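Local coordinates for ribosome maturation protein SDO1 homolog (Methanothermobacter thermautotrophicus, PDB 2WBM) that probably binds the ribosome and helps in its maturation, as an archaeal member of the SBDS/SDO1 family, at residues R113-K127 against V157-V170. Residues are numbered along the deposited sequence; the frame is centred on the assembly and turned at random.
Sequences RRQMIEDKRLKIINK and VDPFKTVDEQVNIV
Lys120 and Ile124 carry a helix-against-loop-and-helix contact in which the long helix 110-131 lies across the loop 157-162 and the first turns of helix 163-174, with helix 45-52 nearby at the Phe160 end. The short helical segments cross at -63°, their axes 9.5 Å apart at the closest. Ile124 is the knob of a knobs-into-holes fit, seated among Val163, Gln166, Val167 and Val170. CG1 beside the backbone N (chi1 -71°) and a near-extended chi2 send CD1 across the Gln166 side chain, 3.6 Å from Gln166 CB, and tip to tip with Val157, while CG2 meets Val170. The segment 157-170 belongs to SBDS domain II, and this interlocking joins it to the long helix. Lys120 runs in among the loop carbonyls, its CD and CE packed against Pro159 O and Lys161 O; the final bend (chi4 73°) brings NZ 2.7 Å from Pro159 O, with the donor tilted from the carbonyl plane. A water donates to Phe160 O and weakly accepts from Lys120 NZ. Next to the lysine chain, whose CD lies 3.7 Å from Gln166 NE2, the Gln166 amide ties the loop to the helix: its OE1 accepts from Asp158 N, and NE2 donates both to Asp158 O at 2.8 Å and to Lys161 O. Asp158 OD2 in turn receives Phe160 N and Lys161 N, the first closing an Asx turn. Toward the start of the long helix, Ile117 CG1 lies alongside the Pro159 ring, 3.8 Å from Pro159 CD, and Met116 CE reaches the edge of the Phe160 ring, which also packs on Ala49 and Arg52.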
ATOM      1  N   ARG A 113      -9.545 -14.223   4.312  1.00 10.93           N
ATOM      2  CA  ARG A 113      -9.782 -13.081   5.192  1.00 12.12           C
ATOM      3  C   ARG A 113      -8.695 -12.955   6.265  1.00 12.33           C
ATOM      4  O   ARG A 113      -8.196 -11.841   6.499  1.00 13.26           O
ATOM      5  CB  ARG A 113     -11.169 -13.146   5.843  1.00 10.48           C
ATOM      6  CG  ARG A 113     -11.474 -11.863   6.661  1.00 12.23           C
ATOM      7  CD  ARG A 113     -12.838 -11.964   7.324  1.00 13.38           C
ATOM      8  NE  ARG A 113     -13.274 -10.708   7.938  1.00 16.14           N
ATOM      9  CZ  ARG A 113     -13.123 -10.392   9.226  1.00 22.61           C
ATOM     10  NH1 ARG A 113     -12.510 -11.216  10.075  1.00 18.17           N
ATOM     11  NH2 ARG A 113     -13.605  -9.229   9.673  1.00 22.60           N
ATOM     12  N   ARG A 114      -8.339 -14.080   6.903  1.00 11.97           N
ATOM     13  CA  ARG A 114      -7.325 -14.076   7.968  0.50 12.42           C
ATOM     14  C   ARG A 114      -5.972 -13.622   7.427  1.00 13.92           C
ATOM     15  O   ARG A 114      -5.314 -12.750   8.019  1.00 13.52           O
ATOM     16  CB  ARG A 114      -7.176 -15.459   8.622  0.50 11.62           C
ATOM     17  CG  ARG A 114      -6.082 -15.506   9.694  0.50 12.03           C
ATOM     18  CD  ARG A 114      -5.672 -16.922  10.056  0.50 18.09           C
ATOM     19  NE  ARG A 114      -4.790 -17.517   9.059  0.50 19.03           N
ATOM     20  CZ  ARG A 114      -3.591 -17.036   8.738  0.50 22.47           C
ATOM     21  NH1 ARG A 114      -3.136 -15.934   9.319  0.50 23.39           N
ATOM     22  NH2 ARG A 114      -2.851 -17.650   7.826  0.50 18.00           N
ATOM     23  N   GLN A 115      -5.556 -14.208   6.314  1.00 12.09           N
ATOM     24  CA  GLN A 115      -4.276 -13.881   5.700  1.00 13.66           C
ATOM     25  C   GLN A 115      -4.206 -12.443   5.192  1.00 13.09           C
ATOM     26  O   GLN A 115      -3.186 -11.772   5.381  1.00 14.64           O
ATOM     27  CB  GLN A 115      -3.972 -14.864   4.578  1.00 14.30           C
ATOM     28  CG  GLN A 115      -3.649 -16.261   5.089  1.00 25.12           C
ATOM     29  CD  GLN A 115      -2.745 -17.050   4.155  1.00 36.18           C
ATOM     30  OE1 GLN A 115      -3.155 -18.060   3.579  1.00 38.16           O
ATOM     31  NE2 GLN A 115      -1.505 -16.588   4.000  1.00 45.84           N
ATOM     32  N   MET A 116      -5.286 -11.977   4.566  1.00 11.77           N
ATOM     33  CA  MET A 116      -5.357 -10.615   4.035  1.00 14.71           C
ATOM     34  C   MET A 116      -5.348  -9.552   5.134  1.00 15.29           C
ATOM     35  O   MET A 116      -4.654  -8.530   5.002  1.00 13.33           O
ATOM     36  CB  MET A 116      -6.566 -10.447   3.112  1.00 13.15           C
ATOM     37  CG  MET A 116      -6.438 -11.278   1.819  1.00 16.87           C
ATOM     38  SD  MET A 116      -8.010 -11.465   0.931  1.00 17.88           S
ATOM     39  CE  MET A 116      -8.103  -9.925   0.010  1.00 18.93           C
ATOM     40  N   ILE A 117      -6.112  -9.774   6.202  1.00 14.59           N
ATOM     41  CA  ILE A 117      -6.087  -8.843   7.334  1.00 15.49           C
ATOM     42  C   ILE A 117      -4.675  -8.755   7.913  1.00 16.52           C
ATOM     43  O   ILE A 117      -4.171  -7.652   8.130  1.00 16.61           O
ATOM     44  CB  ILE A 117      -7.099  -9.212   8.441  1.00 12.70           C
ATOM     45  CG1 ILE A 117      -8.524  -8.947   7.932  1.00 14.00           C
ATOM     46  CG2 ILE A 117      -6.827  -8.375   9.724  1.00 14.55           C
ATOM     47  CD1 ILE A 117      -9.618  -9.488   8.880  1.00 11.89           C
ATOM     48  N   GLU A 118      -4.041  -9.902   8.142  1.00 13.91           N
ATOM     49  CA  GLU A 118      -2.717  -9.921   8.752  1.00 15.75           C
ATOM     50  C   GLU A 118      -1.705  -9.188   7.865  1.00 16.62           C
ATOM     51  O   GLU A 118      -0.923  -8.370   8.361  1.00 14.99           O
ATOM     52  CB  GLU A 118      -2.263 -11.356   9.038  1.00 15.77           C
ATOM     53  CG  GLU A 118      -0.937 -11.469   9.850  1.00 23.10           C
ATOM     54  CD  GLU A 118      -0.807 -10.434  10.991  1.00 34.34           C
ATOM     55  OE1 GLU A 118      -1.705 -10.341  11.869  1.00 30.13           O
ATOM     56  OE2 GLU A 118       0.211  -9.705  11.009  1.00 38.73           O
ATOM     57  N   ASP A 119      -1.756  -9.472   6.561  1.00 14.16           N
ATOM     58  CA  ASP A 119      -0.872  -8.847   5.586  1.00 15.26           C
ATOM     59  C   ASP A 119      -1.059  -7.327   5.577  1.00 15.78           C
ATOM     60  O   ASP A 119      -0.069  -6.575   5.642  1.00 17.09           O
ATOM     61  CB  ASP A 119      -1.114  -9.422   4.188  1.00 15.20           C
ATOM     62  CG  ASP A 119      -0.222  -8.775   3.121  1.00 22.54           C
ATOM     63  OD1 ASP A 119       1.009  -9.025   3.122  1.00 23.52           O
ATOM     64  OD2 ASP A 119      -0.759  -8.010   2.286  1.00 24.91           O
ATOM     65  N   LYS A 120      -2.314  -6.880   5.498  1.00 14.70           N
ATOM     66  CA  LYS A 120      -2.598  -5.453   5.457  1.00 15.57           C
ATOM     67  C   LYS A 120      -2.297  -4.763   6.779  1.00 16.54           C
ATOM     68  O   LYS A 120      -1.789  -3.645   6.777  1.00 16.10           O
ATOM     69  CB  LYS A 120      -4.019  -5.172   4.968  1.00 16.49           C
ATOM     70  CG  LYS A 120      -4.156  -5.536   3.485  1.00 18.66           C
ATOM     71  CD  LYS A 120      -5.397  -5.007   2.861  1.00 19.44           C
ATOM     72  CE  LYS A 120      -5.389  -5.245   1.344  1.00 19.10           C
ATOM     73  NZ  LYS A 120      -5.607  -6.691   1.006  1.00 22.89           N
ATOM     74  N   ARG A 121      -2.575  -5.437   7.897  1.00 14.66           N
ATOM     75  CA  ARG A 121      -2.272  -4.897   9.229  0.50 14.41           C
ATOM     76  C   ARG A 121      -0.792  -4.515   9.318  1.00 14.76           C
ATOM     77  O   ARG A 121      -0.442  -3.401   9.719  1.00 14.27           O
ATOM     78  CB  ARG A 121      -2.626  -5.926  10.314  0.50 12.98           C
ATOM     79  CG  ARG A 121      -2.468  -5.434  11.748  0.50 13.74           C
ATOM     80  CD  ARG A 121      -2.731  -6.553  12.763  0.50  7.76           C
ATOM     81  NE  ARG A 121      -1.596  -7.466  12.864  0.50 14.69           N
ATOM     82  CZ  ARG A 121      -0.537  -7.267  13.644  0.50 14.32           C
ATOM     83  NH1 ARG A 121      -0.466  -6.194  14.421  0.50  6.72           N
ATOM     84  NH2 ARG A 121       0.447  -8.153  13.656  0.50 15.97           N
ATOM     85  N   LEU A 122       0.080  -5.444   8.931  1.00 14.02           N
ATOM     86  CA  LEU A 122       1.517  -5.178   9.001  1.00 14.37           C
ATOM     87  C   LEU A 122       1.925  -4.045   8.061  1.00 15.28           C
ATOM     88  O   LEU A 122       2.717  -3.181   8.439  1.00 12.57           O
ATOM     89  CB  LEU A 122       2.346  -6.446   8.737  1.00 15.83           C
ATOM     90  CG  LEU A 122       3.879  -6.253   8.784  1.00 25.43           C
ATOM     91  CD1 LEU A 122       4.389  -5.803  10.170  1.00 27.43           C
ATOM     92  CD2 LEU A 122       4.636  -7.497   8.306  1.00 30.10           C
ATOM     93  N   LYS A 123       1.375  -4.037   6.845  1.00 13.13           N
ATOM     94  CA  LYS A 123       1.721  -3.000   5.864  1.00 15.12           C
ATOM     95  C   LYS A 123       1.255  -1.616   6.332  1.00 15.67           C
ATOM     96  O   LYS A 123       1.970  -0.620   6.152  1.00 14.47           O
ATOM     97  CB  LYS A 123       1.143  -3.345   4.487  1.00 14.59           C
ATOM     98  CG  LYS A 123       1.855  -4.509   3.842  1.00 16.98           C
ATOM     99  CD  LYS A 123       1.185  -4.946   2.561  1.00 21.21           C
ATOM    100  CE  LYS A 123       2.038  -6.002   1.866  1.00 25.45           C
ATOM    101  NZ  LYS A 123       1.230  -6.784   0.882  1.00 29.91           N
ATOM    102  N   ILE A 124       0.083  -1.568   6.961  1.00 13.72           N
ATOM    103  CA  ILE A 124      -0.452  -0.313   7.510  1.00 15.36           C
ATOM    104  C   ILE A 124       0.445   0.196   8.643  1.00 15.04           C
ATOM    105  O   ILE A 124       0.790   1.386   8.681  1.00 15.40           O
ATOM    106  CB  ILE A 124      -1.916  -0.466   8.013  1.00 17.21           C
ATOM    107  CG1 ILE A 124      -2.893  -0.618   6.837  1.00 15.84           C
ATOM    108  CG2 ILE A 124      -2.340   0.737   8.874  1.00 18.95           C
ATOM    109  CD1 ILE A 124      -4.239  -1.307   7.247  1.00 15.07           C
ATOM    110  N   ILE A 125       0.820  -0.695   9.564  1.00 12.86           N
ATOM    111  CA  ILE A 125       1.702  -0.305  10.662  1.00 11.60           C
ATOM    112  C   ILE A 125       2.997   0.287  10.080  1.00 12.37           C
ATOM    113  O   ILE A 125       3.463   1.347  10.515  1.00 10.98           O
ATOM    114  CB  ILE A 125       2.032  -1.502  11.589  1.00 12.67           C
ATOM    115  CG1 ILE A 125       0.781  -1.910  12.396  1.00 12.17           C
ATOM    116  CG2 ILE A 125       3.241  -1.192  12.510  1.00 12.96           C
ATOM    117  CD1 ILE A 125       0.879  -3.269  13.097  1.00 13.91           C
ATOM    118  N   ASN A 126       3.573  -0.410   9.109  1.00 11.64           N
ATOM    119  CA  ASN A 126       4.839   0.036   8.538  1.00 13.56           C
ATOM    120  C   ASN A 126       4.741   1.361   7.800  1.00 12.93           C
ATOM    121  O   ASN A 126       5.624   2.208   7.934  1.00 12.80           O
ATOM    122  CB  ASN A 126       5.475  -1.048   7.675  1.00 14.53           C
ATOM    123  CG  ASN A 126       6.063  -2.174   8.510  1.00 18.39           C
ATOM    124  OD1 ASN A 126       6.403  -1.984   9.682  1.00 20.05           O
ATOM    125  ND2 ASN A 126       6.172  -3.349   7.918  1.00 16.94           N
ATOM    126  N   LYS A 127       3.672   1.535   7.037  1.00 12.79           N
ATOM    127  CA  LYS A 127       3.486   2.755   6.255  1.00 13.42           C
ATOM    128  C   LYS A 127       3.286   3.945   7.184  1.00 12.33           C
ATOM    129  O   LYS A 127       3.868   5.009   6.967  1.00 12.14           O
ATOM    130  CB  LYS A 127       2.305   2.615   5.274  1.00 12.61           C
ATOM    131  CG  LYS A 127       2.003   3.887   4.470  1.00 16.93           C
ATOM    132  CD  LYS A 127       3.139   4.249   3.525  1.00 27.60           C
ATOM    133  CE  LYS A 127       2.701   5.281   2.495  1.00 26.39           C
ATOM    134  NZ  LYS A 127       3.881   5.762   1.729  1.00 29.52           N
ATOM    135  N   VAL A 157      -8.730  -3.830  10.964  1.00 15.54           N
ATOM    136  CA  VAL A 157      -8.180  -3.739   9.621  1.00 15.51           C
ATOM    137  C   VAL A 157      -9.088  -4.526   8.651  1.00 16.04           C
ATOM    138  O   VAL A 157      -9.515  -5.639   8.959  1.00 17.18           O
ATOM    139  CB  VAL A 157      -6.711  -4.240   9.588  1.00 16.24           C
ATOM    140  CG1 VAL A 157      -6.202  -4.450   8.161  1.00 14.38           C
ATOM    141  CG2 VAL A 157      -5.791  -3.266  10.349  1.00 16.45           C
ATOM    142  N   ASP A 158      -9.406  -3.919   7.512  1.00 14.78           N
ATOM    143  CA  ASP A 158     -10.211  -4.584   6.479  1.00 14.82           C
ATOM    144  C   ASP A 158      -9.329  -5.510   5.656  1.00 13.81           C
ATOM    145  O   ASP A 158      -8.202  -5.149   5.315  1.00 14.51           O
ATOM    146  CB  ASP A 158     -10.841  -3.546   5.557  1.00 15.71           C
ATOM    147  CG  ASP A 158     -11.917  -4.139   4.679  1.00 19.16           C
ATOM    148  OD1 ASP A 158     -13.032  -4.326   5.199  1.00 16.65           O
ATOM    149  OD2 ASP A 158     -11.645  -4.444   3.492  1.00 15.76           O
ATOM    150  N   PRO A 159      -9.846  -6.702   5.285  1.00 15.23           N
ATOM    151  CA  PRO A 159      -9.065  -7.600   4.433  1.00 15.31           C
ATOM    152  C   PRO A 159      -8.855  -7.079   2.994  1.00 15.88           C
ATOM    153  O   PRO A 159      -7.859  -7.430   2.356  1.00 16.85           O
ATOM    154  CB  PRO A 159      -9.931  -8.871   4.389  1.00 15.30           C
ATOM    155  CG  PRO A 159     -11.343  -8.362   4.656  1.00 16.13           C
ATOM    156  CD  PRO A 159     -11.126  -7.313   5.706  1.00 14.19           C
ATOM    157  N   PHE A 160      -9.774  -6.250   2.493  1.00 12.35           N
ATOM    158  CA  PHE A 160      -9.826  -5.968   1.053  1.00 14.27           C
ATOM    159  C   PHE A 160      -9.409  -4.553   0.649  1.00 13.76           C
ATOM    160  O   PHE A 160      -8.702  -4.375  -0.352  1.00 14.61           O
ATOM    161  CB  PHE A 160     -11.223  -6.290   0.495  1.00 11.61           C
ATOM    162  CG  PHE A 160     -11.360  -6.061  -0.993  1.00 11.42           C
ATOM    163  CD1 PHE A 160     -10.801  -6.957  -1.908  1.00 13.95           C
ATOM    164  CD2 PHE A 160     -12.044  -4.944  -1.483  1.00 11.02           C
ATOM    165  CE1 PHE A 160     -10.911  -6.746  -3.284  1.00 13.18           C
ATOM    166  CE2 PHE A 160     -12.170  -4.725  -2.853  1.00  8.24           C
ATOM    167  CZ  PHE A 160     -11.603  -5.636  -3.765  1.00 11.99           C
ATOM    168  N   LYS A 161      -9.878  -3.552   1.393  1.00 15.94           N
ATOM    169  CA  LYS A 161      -9.560  -2.153   1.101  1.00 14.81           C
ATOM    170  C   LYS A 161      -8.055  -1.978   0.965  1.00 15.28           C
ATOM    171  O   LYS A 161      -7.291  -2.582   1.704  1.00 12.76           O
ATOM    172  CB  LYS A 161     -10.071  -1.248   2.220  1.00 16.04           C
ATOM    173  CG  LYS A 161     -11.585  -1.166   2.303  1.00 19.56           C
ATOM    174  CD  LYS A 161     -12.005  -0.180   3.370  1.00 26.22           C
ATOM    175  CE  LYS A 161     -13.502  -0.242   3.619  1.00 30.10           C
ATOM    176  NZ  LYS A 161     -13.850   0.609   4.790  1.00 26.75           N
ATOM    177  N   THR A 162      -7.629  -1.159   0.011  1.00 14.34           N
ATOM    178  CA  THR A 162      -6.190  -0.966  -0.206  1.00 14.73           C
ATOM    179  C   THR A 162      -5.484  -0.430   1.044  1.00 15.27           C
ATOM    180  O   THR A 162      -6.074   0.295   1.861  1.00 14.57           O
ATOM    181  CB  THR A 162      -5.910  -0.037  -1.379  1.00 15.19           C
ATOM    182  OG1 THR A 162      -6.424   1.267  -1.083  1.00 16.12           O
ATOM    183  CG2 THR A 162      -6.560  -0.575  -2.676  1.00 14.29           C
ATOM    184  N   VAL A 163      -4.221  -0.807   1.196  1.00 16.70           N
ATOM    185  CA  VAL A 163      -3.392  -0.263   2.279  1.00 17.22           C
ATOM    186  C   VAL A 163      -3.415   1.274   2.274  1.00 18.42           C
ATOM    187  O   VAL A 163      -3.581   1.888   3.327  1.00 19.26           O
ATOM    188  CB  VAL A 163      -1.946  -0.812   2.213  1.00 18.39           C
ATOM    189  CG1 VAL A 163      -1.036  -0.065   3.176  1.00 15.83           C
ATOM    190  CG2 VAL A 163      -1.943  -2.287   2.541  1.00 18.29           C
ATOM    191  N   ASP A 164      -3.274   1.876   1.090  1.00 18.45           N
ATOM    192  CA  ASP A 164      -3.338   3.337   0.932  1.00 20.48           C
ATOM    193  C   ASP A 164      -4.583   3.962   1.554  1.00 20.48           C
ATOM    194  O   ASP A 164      -4.474   4.919   2.329  1.00 19.83           O
ATOM    195  CB  ASP A 164      -3.239   3.733  -0.545  1.00 23.33           C
ATOM    196  CG  ASP A 164      -1.822   3.668  -1.072  1.00 30.89           C
ATOM    197  OD1 ASP A 164      -0.876   3.678  -0.254  1.00 39.10           O
ATOM    198  OD2 ASP A 164      -1.656   3.607  -2.308  1.00 40.48           O
ATOM    199  N   GLU A 165      -5.761   3.427   1.223  1.00 16.95           N
ATOM    200  CA  GLU A 165      -7.001   3.934   1.797  1.00 17.30           C
ATOM    201  C   GLU A 165      -7.065   3.710   3.304  1.00 16.24           C
ATOM    202  O   GLU A 165      -7.476   4.596   4.057  1.00 17.71           O
ATOM    203  CB  GLU A 165      -8.230   3.327   1.122  1.00 17.78           C
ATOM    204  CG  GLU A 165      -9.519   4.050   1.489  1.00 22.89           C
ATOM    205  CD  GLU A 165     -10.777   3.242   1.216  1.00 30.98           C
ATOM    206  OE1 GLU A 165     -10.678   2.092   0.728  1.00 28.56           O
ATOM    207  OE2 GLU A 165     -11.872   3.770   1.500  1.00 31.44           O
ATOM    208  N   GLN A 166      -6.649   2.535   3.759  1.00 14.01           N
ATOM    209  CA  GLN A 166      -6.749   2.228   5.175  1.00 12.74           C
ATOM    210  C   GLN A 166      -5.770   3.016   6.031  1.00 15.04           C
ATOM    211  O   GLN A 166      -6.065   3.318   7.185  1.00 14.68           O
ATOM    212  CB  GLN A 166      -6.568   0.744   5.432  1.00 14.37           C
ATOM    213  CG  GLN A 166      -7.631  -0.124   4.780  1.00 12.37           C
ATOM    214  CD  GLN A 166      -7.702  -1.483   5.430  1.00 15.02           C
ATOM    215  OE1 GLN A 166      -8.021  -1.595   6.614  1.00 14.87           O
ATOM    216  NE2 GLN A 166      -7.419  -2.529   4.658  1.00 15.62           N
ATOM    217  N   VAL A 167      -4.606   3.345   5.470  1.00 15.43           N
ATOM    218  CA  VAL A 167      -3.627   4.127   6.228  1.00 17.24           C
ATOM    219  C   VAL A 167      -4.270   5.422   6.742  1.00 15.68           C
ATOM    220  O   VAL A 167      -4.114   5.772   7.913  1.00 16.52           O
ATOM    221  CB  VAL A 167      -2.367   4.411   5.381  1.00 18.37           C
ATOM    222  CG1 VAL A 167      -1.608   5.632   5.910  1.00 17.94           C
ATOM    223  CG2 VAL A 167      -1.477   3.173   5.352  1.00 19.02           C
ATOM    224  N   ASN A 168      -4.998   6.121   5.876  1.00 15.68           N
ATOM    225  CA  ASN A 168      -5.665   7.367   6.281  1.00 17.66           C
ATOM    226  C   ASN A 168      -6.776   7.169   7.320  1.00 16.72           C
ATOM    227  O   ASN A 168      -6.929   7.980   8.232  1.00 16.48           O
ATOM    228  CB  ASN A 168      -6.203   8.123   5.067  1.00 19.67           C
ATOM    229  CG  ASN A 168      -5.095   8.593   4.132  1.00 23.77           C
ATOM    230  OD1 ASN A 168      -3.969   8.885   4.560  1.00 24.83           O
ATOM    231  ND2 ASN A 168      -5.412   8.666   2.846  1.00 31.20           N
ATOM    232  N   ILE A 169      -7.553   6.097   7.164  1.00 14.50           N
ATOM    233  CA  ILE A 169      -8.579   5.718   8.148  1.00 13.25           C
ATOM    234  C   ILE A 169      -7.941   5.420   9.510  1.00 13.03           C
ATOM    235  O   ILE A 169      -8.368   5.940  10.548  1.00 13.30           O
ATOM    236  CB  ILE A 169      -9.374   4.475   7.670  1.00 13.22           C
ATOM    237  CG1 ILE A 169     -10.159   4.809   6.391  1.00 17.15           C
ATOM    238  CG2 ILE A 169     -10.313   3.963   8.781  1.00 16.66           C
ATOM    239  CD1 ILE A 169     -10.781   3.593   5.689  1.00 20.76           C
ATOM    240  N   VAL A 170      -6.901   4.595   9.492  1.00 13.06           N
ATOM    241  CA  VAL A 170      -6.238   4.179  10.728  1.00 13.28           C
ATOM    242  C   VAL A 170      -5.545   5.372  11.400  1.00 14.69           C
ATOM    243  O   VAL A 170      -5.634   5.554  12.624  1.00 14.22           O
ATOM    244  CB  VAL A 170      -5.262   3.002  10.490  1.00 13.64           C
ATOM    245  CG1 VAL A 170      -4.491   2.674  11.755  1.00 13.56           C
ATOM    246  CG2 VAL A 170      -6.019   1.759   9.999  1.00 11.81           C
TER
HETATM  247  O   HOH W   1      -7.150  -5.976  -1.805  1.00 17.44           O